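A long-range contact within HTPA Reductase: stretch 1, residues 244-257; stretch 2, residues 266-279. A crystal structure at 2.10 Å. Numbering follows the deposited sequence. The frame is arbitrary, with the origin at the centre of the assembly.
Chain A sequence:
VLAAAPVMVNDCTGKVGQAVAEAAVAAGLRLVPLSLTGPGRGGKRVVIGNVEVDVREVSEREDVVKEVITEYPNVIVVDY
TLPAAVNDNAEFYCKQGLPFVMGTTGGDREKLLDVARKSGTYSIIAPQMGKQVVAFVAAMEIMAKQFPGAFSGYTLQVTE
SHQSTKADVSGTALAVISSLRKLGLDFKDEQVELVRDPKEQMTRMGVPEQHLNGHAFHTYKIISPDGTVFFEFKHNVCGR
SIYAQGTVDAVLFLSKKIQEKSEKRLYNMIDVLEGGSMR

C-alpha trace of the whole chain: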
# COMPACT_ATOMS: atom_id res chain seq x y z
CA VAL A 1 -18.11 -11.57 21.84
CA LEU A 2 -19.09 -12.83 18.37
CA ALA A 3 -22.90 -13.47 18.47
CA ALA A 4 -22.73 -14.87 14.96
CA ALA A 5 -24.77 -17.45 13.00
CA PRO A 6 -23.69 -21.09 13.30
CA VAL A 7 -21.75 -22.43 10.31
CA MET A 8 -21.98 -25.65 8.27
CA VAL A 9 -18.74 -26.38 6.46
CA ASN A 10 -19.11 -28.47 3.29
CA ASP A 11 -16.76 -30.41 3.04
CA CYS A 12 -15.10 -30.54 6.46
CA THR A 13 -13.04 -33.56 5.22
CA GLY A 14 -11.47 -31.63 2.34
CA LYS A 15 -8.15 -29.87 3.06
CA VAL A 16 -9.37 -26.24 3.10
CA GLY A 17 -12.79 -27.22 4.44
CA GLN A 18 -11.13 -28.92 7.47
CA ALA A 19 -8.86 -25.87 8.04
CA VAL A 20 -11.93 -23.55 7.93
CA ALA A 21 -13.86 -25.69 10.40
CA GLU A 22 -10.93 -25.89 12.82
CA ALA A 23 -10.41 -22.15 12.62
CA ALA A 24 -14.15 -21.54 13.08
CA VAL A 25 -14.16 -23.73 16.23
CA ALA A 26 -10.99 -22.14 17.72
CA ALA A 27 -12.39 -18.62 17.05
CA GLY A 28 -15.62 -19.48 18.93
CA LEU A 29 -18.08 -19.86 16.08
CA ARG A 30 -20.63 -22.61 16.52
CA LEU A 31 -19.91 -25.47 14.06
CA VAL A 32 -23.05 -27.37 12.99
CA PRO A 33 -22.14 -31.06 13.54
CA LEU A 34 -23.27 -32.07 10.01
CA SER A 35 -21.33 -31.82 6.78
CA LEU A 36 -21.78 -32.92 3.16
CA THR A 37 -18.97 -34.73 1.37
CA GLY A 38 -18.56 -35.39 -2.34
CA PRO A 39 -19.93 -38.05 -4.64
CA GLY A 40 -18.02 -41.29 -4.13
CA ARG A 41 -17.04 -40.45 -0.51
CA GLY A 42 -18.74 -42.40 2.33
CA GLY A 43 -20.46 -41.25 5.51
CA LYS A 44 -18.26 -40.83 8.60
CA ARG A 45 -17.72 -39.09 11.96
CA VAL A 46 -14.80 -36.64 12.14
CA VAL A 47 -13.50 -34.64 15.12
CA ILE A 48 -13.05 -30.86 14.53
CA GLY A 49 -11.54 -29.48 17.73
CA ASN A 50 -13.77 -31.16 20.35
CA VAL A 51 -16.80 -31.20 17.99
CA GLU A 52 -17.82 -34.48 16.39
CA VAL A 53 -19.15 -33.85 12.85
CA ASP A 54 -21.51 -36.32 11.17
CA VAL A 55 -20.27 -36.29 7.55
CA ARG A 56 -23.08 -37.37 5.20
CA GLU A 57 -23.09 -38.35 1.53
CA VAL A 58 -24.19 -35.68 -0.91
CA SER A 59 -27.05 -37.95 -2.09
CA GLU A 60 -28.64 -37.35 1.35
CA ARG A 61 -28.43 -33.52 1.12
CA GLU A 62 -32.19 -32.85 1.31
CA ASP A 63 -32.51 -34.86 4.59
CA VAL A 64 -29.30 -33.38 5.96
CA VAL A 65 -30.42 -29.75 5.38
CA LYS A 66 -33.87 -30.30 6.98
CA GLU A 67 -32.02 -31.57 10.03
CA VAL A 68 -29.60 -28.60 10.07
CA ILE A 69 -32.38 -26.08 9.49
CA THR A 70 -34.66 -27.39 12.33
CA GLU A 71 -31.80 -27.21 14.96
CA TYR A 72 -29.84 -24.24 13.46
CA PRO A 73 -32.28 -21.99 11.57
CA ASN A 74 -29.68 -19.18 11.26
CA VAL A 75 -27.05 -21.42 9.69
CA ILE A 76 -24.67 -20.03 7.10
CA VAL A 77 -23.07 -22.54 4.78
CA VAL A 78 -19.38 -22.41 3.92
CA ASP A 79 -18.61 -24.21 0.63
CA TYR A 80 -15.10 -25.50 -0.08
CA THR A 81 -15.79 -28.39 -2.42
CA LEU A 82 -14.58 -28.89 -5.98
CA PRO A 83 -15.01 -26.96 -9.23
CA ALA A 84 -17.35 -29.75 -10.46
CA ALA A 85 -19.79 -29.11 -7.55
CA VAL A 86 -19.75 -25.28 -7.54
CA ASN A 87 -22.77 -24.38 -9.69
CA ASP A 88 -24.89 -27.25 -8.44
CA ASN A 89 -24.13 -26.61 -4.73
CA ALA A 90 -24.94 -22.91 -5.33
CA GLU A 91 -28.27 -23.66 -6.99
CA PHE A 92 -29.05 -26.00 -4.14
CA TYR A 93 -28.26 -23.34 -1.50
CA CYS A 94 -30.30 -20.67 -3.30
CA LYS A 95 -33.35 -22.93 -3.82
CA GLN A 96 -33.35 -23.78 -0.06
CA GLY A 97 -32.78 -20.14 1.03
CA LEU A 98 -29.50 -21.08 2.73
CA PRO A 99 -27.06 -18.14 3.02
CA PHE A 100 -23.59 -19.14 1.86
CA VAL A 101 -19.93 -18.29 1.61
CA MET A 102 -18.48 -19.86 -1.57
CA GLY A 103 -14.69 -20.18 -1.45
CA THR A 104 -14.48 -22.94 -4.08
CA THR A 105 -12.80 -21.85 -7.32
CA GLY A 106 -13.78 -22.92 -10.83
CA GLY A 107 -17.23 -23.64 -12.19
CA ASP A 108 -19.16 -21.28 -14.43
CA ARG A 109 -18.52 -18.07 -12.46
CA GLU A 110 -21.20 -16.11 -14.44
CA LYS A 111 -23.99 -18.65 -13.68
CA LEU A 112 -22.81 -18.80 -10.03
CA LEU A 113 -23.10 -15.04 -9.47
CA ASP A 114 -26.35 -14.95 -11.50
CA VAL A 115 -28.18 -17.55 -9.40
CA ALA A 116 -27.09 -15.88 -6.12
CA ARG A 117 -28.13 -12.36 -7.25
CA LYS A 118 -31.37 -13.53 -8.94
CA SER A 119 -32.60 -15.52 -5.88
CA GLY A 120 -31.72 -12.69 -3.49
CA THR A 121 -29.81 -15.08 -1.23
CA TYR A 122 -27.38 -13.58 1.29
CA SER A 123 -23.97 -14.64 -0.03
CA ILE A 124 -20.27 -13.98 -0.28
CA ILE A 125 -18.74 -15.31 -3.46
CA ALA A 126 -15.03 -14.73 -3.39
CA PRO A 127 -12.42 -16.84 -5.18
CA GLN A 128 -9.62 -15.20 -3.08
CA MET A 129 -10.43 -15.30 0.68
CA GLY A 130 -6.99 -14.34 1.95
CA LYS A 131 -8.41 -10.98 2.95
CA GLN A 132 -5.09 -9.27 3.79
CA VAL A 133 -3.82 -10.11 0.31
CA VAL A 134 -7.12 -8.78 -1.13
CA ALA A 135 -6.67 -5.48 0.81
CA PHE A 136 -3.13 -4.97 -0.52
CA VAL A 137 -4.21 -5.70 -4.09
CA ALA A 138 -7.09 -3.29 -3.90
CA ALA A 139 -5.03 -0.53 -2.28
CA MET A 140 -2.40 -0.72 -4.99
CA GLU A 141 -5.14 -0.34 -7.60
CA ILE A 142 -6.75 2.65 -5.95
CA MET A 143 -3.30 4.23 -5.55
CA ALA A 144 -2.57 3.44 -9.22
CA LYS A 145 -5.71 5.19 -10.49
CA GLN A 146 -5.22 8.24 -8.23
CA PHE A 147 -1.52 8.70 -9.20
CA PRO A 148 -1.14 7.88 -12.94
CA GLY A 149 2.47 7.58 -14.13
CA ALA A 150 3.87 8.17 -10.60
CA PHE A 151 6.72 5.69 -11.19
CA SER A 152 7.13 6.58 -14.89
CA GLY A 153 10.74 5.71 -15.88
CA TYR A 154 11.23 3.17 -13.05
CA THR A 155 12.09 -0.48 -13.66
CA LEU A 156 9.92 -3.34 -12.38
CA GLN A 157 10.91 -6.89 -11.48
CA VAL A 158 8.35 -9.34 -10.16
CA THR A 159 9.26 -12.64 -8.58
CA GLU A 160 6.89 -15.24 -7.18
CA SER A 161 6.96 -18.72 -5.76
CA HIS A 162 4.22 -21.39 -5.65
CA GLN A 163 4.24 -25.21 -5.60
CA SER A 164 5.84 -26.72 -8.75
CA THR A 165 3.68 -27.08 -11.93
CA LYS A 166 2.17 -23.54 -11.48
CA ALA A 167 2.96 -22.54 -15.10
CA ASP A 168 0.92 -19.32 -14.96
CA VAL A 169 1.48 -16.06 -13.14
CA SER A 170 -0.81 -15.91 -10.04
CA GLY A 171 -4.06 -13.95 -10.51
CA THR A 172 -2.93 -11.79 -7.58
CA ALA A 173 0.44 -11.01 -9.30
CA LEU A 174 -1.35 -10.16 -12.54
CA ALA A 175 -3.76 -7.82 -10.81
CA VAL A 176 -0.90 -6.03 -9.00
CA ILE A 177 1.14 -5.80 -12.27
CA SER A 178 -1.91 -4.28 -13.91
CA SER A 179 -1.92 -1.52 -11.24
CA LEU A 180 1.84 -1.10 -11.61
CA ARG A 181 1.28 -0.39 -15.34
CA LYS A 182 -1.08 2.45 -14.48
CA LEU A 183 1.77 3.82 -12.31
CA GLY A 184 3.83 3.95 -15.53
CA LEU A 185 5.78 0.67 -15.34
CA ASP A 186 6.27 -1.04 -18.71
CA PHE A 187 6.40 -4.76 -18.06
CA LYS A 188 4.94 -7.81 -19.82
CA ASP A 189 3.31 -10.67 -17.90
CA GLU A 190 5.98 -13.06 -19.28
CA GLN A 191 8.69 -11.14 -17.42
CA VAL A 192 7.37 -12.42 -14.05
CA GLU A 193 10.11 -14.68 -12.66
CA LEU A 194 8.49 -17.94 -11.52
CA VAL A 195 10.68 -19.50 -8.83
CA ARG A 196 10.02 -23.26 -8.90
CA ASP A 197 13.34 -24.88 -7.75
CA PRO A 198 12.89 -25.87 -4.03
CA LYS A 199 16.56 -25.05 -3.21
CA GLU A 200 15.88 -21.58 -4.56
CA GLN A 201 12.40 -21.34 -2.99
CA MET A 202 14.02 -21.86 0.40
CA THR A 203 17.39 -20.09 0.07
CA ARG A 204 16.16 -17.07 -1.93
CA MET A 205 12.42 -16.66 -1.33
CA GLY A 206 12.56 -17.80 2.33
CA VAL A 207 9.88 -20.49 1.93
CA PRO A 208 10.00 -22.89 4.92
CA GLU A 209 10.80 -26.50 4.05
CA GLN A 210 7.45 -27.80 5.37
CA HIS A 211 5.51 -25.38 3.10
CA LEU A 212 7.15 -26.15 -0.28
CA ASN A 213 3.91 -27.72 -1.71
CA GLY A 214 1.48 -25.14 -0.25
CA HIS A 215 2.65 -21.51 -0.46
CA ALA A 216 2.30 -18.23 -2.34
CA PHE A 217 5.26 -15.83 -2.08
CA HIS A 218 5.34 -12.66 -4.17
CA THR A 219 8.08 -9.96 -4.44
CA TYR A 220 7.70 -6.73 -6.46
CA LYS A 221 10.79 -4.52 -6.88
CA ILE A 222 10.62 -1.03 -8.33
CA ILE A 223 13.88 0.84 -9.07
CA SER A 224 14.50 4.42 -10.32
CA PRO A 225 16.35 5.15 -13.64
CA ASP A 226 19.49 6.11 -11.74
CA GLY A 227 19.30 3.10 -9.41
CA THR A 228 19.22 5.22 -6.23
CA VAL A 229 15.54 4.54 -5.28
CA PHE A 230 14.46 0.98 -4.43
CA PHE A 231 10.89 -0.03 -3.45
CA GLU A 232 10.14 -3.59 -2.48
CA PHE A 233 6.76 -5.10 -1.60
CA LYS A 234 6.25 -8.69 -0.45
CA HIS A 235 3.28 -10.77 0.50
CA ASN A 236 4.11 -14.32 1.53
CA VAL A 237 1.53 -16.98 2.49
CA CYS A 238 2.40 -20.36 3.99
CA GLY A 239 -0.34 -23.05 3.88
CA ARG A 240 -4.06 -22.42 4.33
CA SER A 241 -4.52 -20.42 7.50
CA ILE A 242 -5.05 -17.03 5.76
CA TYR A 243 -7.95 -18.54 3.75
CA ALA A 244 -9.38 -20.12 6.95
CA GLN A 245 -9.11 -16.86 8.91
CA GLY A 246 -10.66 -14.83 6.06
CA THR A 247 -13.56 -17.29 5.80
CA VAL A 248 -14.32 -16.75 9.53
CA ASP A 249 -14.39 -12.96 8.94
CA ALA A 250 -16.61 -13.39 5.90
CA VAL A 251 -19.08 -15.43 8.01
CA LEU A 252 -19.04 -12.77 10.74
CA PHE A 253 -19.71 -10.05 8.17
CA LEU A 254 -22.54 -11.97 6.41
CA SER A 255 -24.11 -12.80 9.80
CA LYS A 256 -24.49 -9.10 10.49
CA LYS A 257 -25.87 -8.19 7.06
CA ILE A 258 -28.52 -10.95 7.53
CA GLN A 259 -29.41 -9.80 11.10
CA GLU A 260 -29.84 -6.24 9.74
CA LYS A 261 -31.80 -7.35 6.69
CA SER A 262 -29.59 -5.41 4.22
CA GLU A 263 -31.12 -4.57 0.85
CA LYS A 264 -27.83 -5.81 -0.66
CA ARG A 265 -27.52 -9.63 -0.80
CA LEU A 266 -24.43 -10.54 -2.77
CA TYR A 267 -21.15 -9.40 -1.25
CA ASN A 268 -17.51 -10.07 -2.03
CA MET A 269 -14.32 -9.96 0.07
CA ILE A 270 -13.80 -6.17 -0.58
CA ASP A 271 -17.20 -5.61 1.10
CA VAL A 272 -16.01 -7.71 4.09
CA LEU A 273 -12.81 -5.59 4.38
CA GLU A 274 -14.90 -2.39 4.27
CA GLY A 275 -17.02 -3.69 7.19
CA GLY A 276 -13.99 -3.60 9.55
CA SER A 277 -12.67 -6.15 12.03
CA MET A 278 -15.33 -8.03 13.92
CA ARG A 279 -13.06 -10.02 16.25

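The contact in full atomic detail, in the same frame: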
# COMPACT_ATOMS: atom_id res chain seq x y z
N ALA A 244 -8.57 -19.78 5.77
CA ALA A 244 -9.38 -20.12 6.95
C ALA A 244 -9.79 -18.89 7.78
O ALA A 244 -10.96 -18.70 8.12
CB ALA A 244 -8.63 -21.10 7.83
N GLN A 245 -8.82 -18.06 8.11
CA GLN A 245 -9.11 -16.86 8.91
C GLN A 245 -9.99 -15.85 8.14
O GLN A 245 -10.87 -15.26 8.72
CB GLN A 245 -7.81 -16.18 9.42
CG GLN A 245 -7.02 -17.03 10.40
CD GLN A 245 -7.85 -17.44 11.59
OE1 GLN A 245 -8.53 -16.61 12.15
NE2 GLN A 245 -7.82 -18.72 11.97
N GLY A 246 -9.79 -15.70 6.84
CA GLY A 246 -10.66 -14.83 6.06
C GLY A 246 -12.08 -15.36 5.93
O GLY A 246 -13.03 -14.60 5.99
N THR A 247 -12.23 -16.67 5.78
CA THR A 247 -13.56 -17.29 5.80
C THR A 247 -14.34 -17.01 7.12
O THR A 247 -15.53 -16.68 7.10
CB THR A 247 -13.51 -18.82 5.52
OG1 THR A 247 -12.69 -19.09 4.37
CG2 THR A 247 -14.89 -19.30 5.27
N VAL A 248 -13.67 -17.10 8.26
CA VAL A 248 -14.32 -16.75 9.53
C VAL A 248 -14.85 -15.30 9.52
O VAL A 248 -15.98 -15.01 9.87
CB VAL A 248 -13.36 -16.95 10.73
CG1 VAL A 248 -13.95 -16.36 12.02
CG2 VAL A 248 -13.07 -18.43 10.94
N ASP A 249 -14.00 -14.37 9.06
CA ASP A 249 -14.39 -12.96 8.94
C ASP A 249 -15.55 -12.76 7.98
O ASP A 249 -16.45 -11.97 8.24
CB ASP A 249 -13.22 -12.12 8.48
CG ASP A 249 -12.02 -12.22 9.43
OD1 ASP A 249 -12.22 -12.44 10.67
OD2 ASP A 249 -10.88 -12.07 8.92
N ALA A 250 -15.53 -13.49 6.86
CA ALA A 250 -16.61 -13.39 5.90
C ALA A 250 -17.92 -13.83 6.57
O ALA A 250 -18.95 -13.19 6.40
CB ALA A 250 -16.30 -14.24 4.64
N VAL A 251 -17.87 -14.89 7.37
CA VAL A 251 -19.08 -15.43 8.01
C VAL A 251 -19.60 -14.42 9.04
O VAL A 251 -20.80 -14.22 9.16
CB VAL A 251 -18.81 -16.79 8.68
CG1 VAL A 251 -19.83 -17.13 9.77
CG2 VAL A 251 -18.77 -17.89 7.64
N LEU A 252 -18.68 -13.80 9.77
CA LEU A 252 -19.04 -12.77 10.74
C LEU A 252 -19.70 -11.57 10.07
O LEU A 252 -20.69 -11.07 10.54
CB LEU A 252 -17.82 -12.32 11.52
CG LEU A 252 -17.21 -13.29 12.51
CD1 LEU A 252 -15.98 -12.68 13.14
CD2 LEU A 252 -18.22 -13.70 13.58
N PHE A 253 -19.12 -11.12 8.96
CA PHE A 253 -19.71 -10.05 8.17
C PHE A 253 -21.10 -10.41 7.64
O PHE A 253 -22.04 -9.66 7.85
CB PHE A 253 -18.76 -9.65 7.05
CG PHE A 253 -19.29 -8.57 6.13
CD1 PHE A 253 -19.15 -7.22 6.43
CD2 PHE A 253 -19.93 -8.93 4.95
CE1 PHE A 253 -19.63 -6.26 5.57
CE2 PHE A 253 -20.40 -7.95 4.08
CZ PHE A 253 -20.24 -6.62 4.38
N LEU A 254 -21.24 -11.57 7.01
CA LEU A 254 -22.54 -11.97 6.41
C LEU A 254 -23.62 -12.13 7.50
O LEU A 254 -24.76 -11.73 7.34
CB LEU A 254 -22.41 -13.25 5.56
CG LEU A 254 -23.57 -13.56 4.61
CD1 LEU A 254 -23.78 -12.43 3.61
CD2 LEU A 254 -23.35 -14.89 3.87
N SER A 255 -23.23 -12.69 8.63
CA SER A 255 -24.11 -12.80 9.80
C SER A 255 -24.79 -11.48 10.10
O SER A 255 -26.00 -11.41 10.26
CB SER A 255 -23.30 -13.24 10.99
OG SER A 255 -23.97 -14.13 11.82
N LYS A 256 -23.98 -10.41 10.15
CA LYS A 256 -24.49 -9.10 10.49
C LYS A 256 -25.43 -8.57 9.42
O LYS A 256 -26.54 -8.13 9.74
CB LYS A 256 -23.34 -8.14 10.70
CG LYS A 256 -23.71 -6.88 11.42
CD LYS A 256 -22.52 -6.46 12.27
CE LYS A 256 -22.62 -5.03 12.77
NZ LYS A 256 -22.70 -4.11 11.58
N LYS A 257 -25.02 -8.64 8.16
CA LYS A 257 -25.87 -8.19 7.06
C LYS A 257 -27.24 -8.87 7.11
O LYS A 257 -28.24 -8.22 6.85
CB LYS A 257 -25.25 -8.50 5.69
CG LYS A 257 -23.90 -7.88 5.37
CD LYS A 257 -23.85 -6.36 5.56
CE LYS A 257 -23.20 -5.96 6.85
NZ LYS A 257 -23.10 -4.46 6.88
N LEU A 266 -25.63 -9.93 -2.26
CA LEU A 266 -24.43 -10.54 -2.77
C LEU A 266 -23.25 -9.62 -2.50
O LEU A 266 -23.20 -8.52 -3.02
CB LEU A 266 -24.58 -10.79 -4.28
CG LEU A 266 -23.37 -11.38 -5.00
CD1 LEU A 266 -22.80 -12.62 -4.31
CD2 LEU A 266 -23.80 -11.77 -6.43
N TYR A 267 -22.32 -10.12 -1.70
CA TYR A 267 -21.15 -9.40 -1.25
C TYR A 267 -19.95 -10.15 -1.75
O TYR A 267 -20.07 -11.30 -2.17
CB TYR A 267 -21.12 -9.31 0.28
CG TYR A 267 -22.29 -8.55 0.88
CD1 TYR A 267 -23.50 -9.18 1.15
CD2 TYR A 267 -22.18 -7.18 1.17
CE1 TYR A 267 -24.56 -8.48 1.70
CE2 TYR A 267 -23.21 -6.46 1.72
CZ TYR A 267 -24.41 -7.10 1.99
OH TYR A 267 -25.42 -6.33 2.53
N ASN A 268 -18.80 -9.47 -1.76
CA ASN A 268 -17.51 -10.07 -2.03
C ASN A 268 -16.52 -9.74 -0.88
O ASN A 268 -16.90 -9.19 0.12
CB ASN A 268 -17.03 -9.61 -3.41
CG ASN A 268 -16.70 -8.09 -3.48
OD1 ASN A 268 -16.63 -7.41 -2.48
ND2 ASN A 268 -16.53 -7.58 -4.67
N MET A 269 -15.27 -10.14 -1.00
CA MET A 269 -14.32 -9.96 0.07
C MET A 269 -13.91 -8.48 0.29
O MET A 269 -13.51 -8.11 1.40
CB MET A 269 -13.11 -10.85 -0.18
CG MET A 269 -12.04 -10.87 0.91
SD MET A 269 -12.55 -11.25 2.63
CE MET A 269 -13.56 -12.68 2.36
N ILE A 270 -14.02 -7.64 -0.74
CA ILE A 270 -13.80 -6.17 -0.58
C ILE A 270 -14.85 -5.62 0.40
O ILE A 270 -14.53 -4.85 1.30
CB ILE A 270 -13.97 -5.39 -1.91
CG1 ILE A 270 -12.99 -5.86 -2.98
CG2 ILE A 270 -13.88 -3.86 -1.70
CD1 ILE A 270 -11.54 -5.67 -2.68
N ASP A 271 -16.11 -6.02 0.20
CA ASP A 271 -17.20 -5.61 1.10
C ASP A 271 -16.92 -6.00 2.55
O ASP A 271 -17.20 -5.24 3.41
CB ASP A 271 -18.55 -6.22 0.66
CG ASP A 271 -18.97 -5.78 -0.74
OD1 ASP A 271 -18.77 -4.59 -1.09
OD2 ASP A 271 -19.48 -6.62 -1.49
N VAL A 272 -16.38 -7.20 2.76
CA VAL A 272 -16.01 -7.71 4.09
C VAL A 272 -14.92 -6.80 4.69
O VAL A 272 -15.01 -6.41 5.83
CB VAL A 272 -15.53 -9.18 4.08
CG1 VAL A 272 -15.07 -9.67 5.45
CG2 VAL A 272 -16.61 -10.12 3.54
N LEU A 273 -13.90 -6.48 3.91
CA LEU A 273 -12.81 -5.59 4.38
C LEU A 273 -13.35 -4.22 4.81
O LEU A 273 -13.01 -3.71 5.86
CB LEU A 273 -11.73 -5.46 3.31
CG LEU A 273 -10.85 -6.70 3.15
CD1 LEU A 273 -10.11 -6.70 1.82
CD2 LEU A 273 -9.85 -6.86 4.29
N GLU A 274 -14.24 -3.67 4.00
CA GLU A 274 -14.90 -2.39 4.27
C GLU A 274 -15.72 -2.40 5.56
O GLU A 274 -15.82 -1.39 6.22
CB GLU A 274 -15.77 -1.94 3.10
CG GLU A 274 -15.02 -1.42 1.88
CD GLU A 274 -15.87 -1.40 0.61
OE1 GLU A 274 -16.83 -2.22 0.52
OE2 GLU A 274 -15.57 -0.63 -0.32
N GLY A 275 -16.31 -3.55 5.92
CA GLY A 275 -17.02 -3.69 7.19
C GLY A 275 -16.20 -3.69 8.49
O GLY A 275 -16.77 -3.72 9.57
N GLY A 276 -14.87 -3.76 8.39
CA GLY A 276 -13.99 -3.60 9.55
C GLY A 276 -13.73 -4.91 10.22
O GLY A 276 -14.32 -5.92 9.85
N SER A 277 -12.86 -4.93 11.23
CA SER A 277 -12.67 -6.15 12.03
C SER A 277 -13.82 -6.35 12.97
O SER A 277 -14.29 -5.41 13.57
CB SER A 277 -11.36 -6.17 12.80
OG SER A 277 -11.19 -5.00 13.55
N MET A 278 -14.21 -7.61 13.10
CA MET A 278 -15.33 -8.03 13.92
C MET A 278 -14.90 -9.06 14.96
O MET A 278 -15.74 -9.78 15.50
CB MET A 278 -16.39 -8.63 13.00
CG MET A 278 -16.84 -7.69 11.91
SD MET A 278 -18.30 -8.31 11.07
CE MET A 278 -18.92 -6.83 10.26
N ARG A 279 -13.61 -9.09 15.26
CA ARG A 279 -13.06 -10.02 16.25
C ARG A 279 -12.19 -9.30 17.27
O ARG A 279 -11.07 -8.93 16.98
CB ARG A 279 -12.27 -11.10 15.53
CG ARG A 279 -13.17 -12.14 14.87
CD ARG A 279 -12.54 -12.77 13.65
NE ARG A 279 -11.73 -13.90 14.02
CZ ARG A 279 -11.00 -14.63 13.18
NH1 ARG A 279 -10.94 -14.39 11.88
NH2 ARG A 279 -10.31 -15.63 13.68

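Stretch 2 packs against one side of a long helix, residues 244-257, first as a short strand, then as the helix that begins at M269, and finally as the chain's C-terminal tail. The two helices cross at 76° with their axes 9.6 Å apart at closest approach, so they meet over a short patch, and the strand and tail supply much of the remaining contact. Together the stretches bury 787 Å².

L266 turns away from the helix, whereas Y267, its neighbor in the strand, points toward it, as the alternation of an extended chain allows. The ring of Y267 offers its face to the edge of F253: the centroids lie 5.2 Å apart, the planes meet at 82°, and F253 CE2 comes within 3.5 Å of Y267 CD2. Such a near-perpendicular arrangement sets the slightly positive ring hydrogens of one aromatic against the electron-rich face of the other. K257 also uses this ring, its CG lying over the face 4.0 Å from the centroid in a CH-pi contact; the aliphatic part of a lysine can pack in this way while its amine remains free to reach farther out. L254 CD1 adds an apolar contact, 4.1 Å from Y267 CD1.

N268 faces away and contributes to the fold of its own stretch. As the N-cap, it accepts a hydrogen bond through OD1 from D271 N (3.1 Å), and D271 returns the favor, its OD2 accepting from N268 N (2.9 Å). Asparagine and aspartate suit this reciprocal box because their short side chains can reach backbone NH groups that lack helical partners at a helix start.

M269 starts sideways, but its flexible chain brings CE to 3.9 Å from A250 CB; the small alanine leaves room for that methyl group. One turn on, V272 packs against the same alanine, with V272 CG2 4.3 Å from A250 CB, and against F253, whose CD2 is 3.8 Å from V272 CG2. V272 CA sits almost squarely over the F253 face, 3.9 Å from the centroid and 11° off the normal. F253 is thus held by Y267 at its edge and by the V272 backbone over a face.

G275 passes close to the same ring, its CA 4.0 Å from F253 CE1. A CB here would lie only 2.7 Å from F253 CD1, a clash that glycine avoids. G276 then leaves the helix with a positive phi, a conformation that favors glycine.

M278 returns the chain to the helix. Its unbranched thioether places SD 4.1 Å from L252 CB and CE 3.9 Å from F253 CD1, extending the apolar surface.

R279 ends the chain with the polar part of the contact. Its CG packs 3.3 Å from L252 CD1, while NH1 forms a salt bridge with D249 OD1 (2.6 Å) and NH2 donates to Q245 OE1 (2.5 Å). Both acceptors lie near the guanidinium plane, where its N-H bonds point; V248 CG1 covers one face, 3.6 Å from R279 NH1.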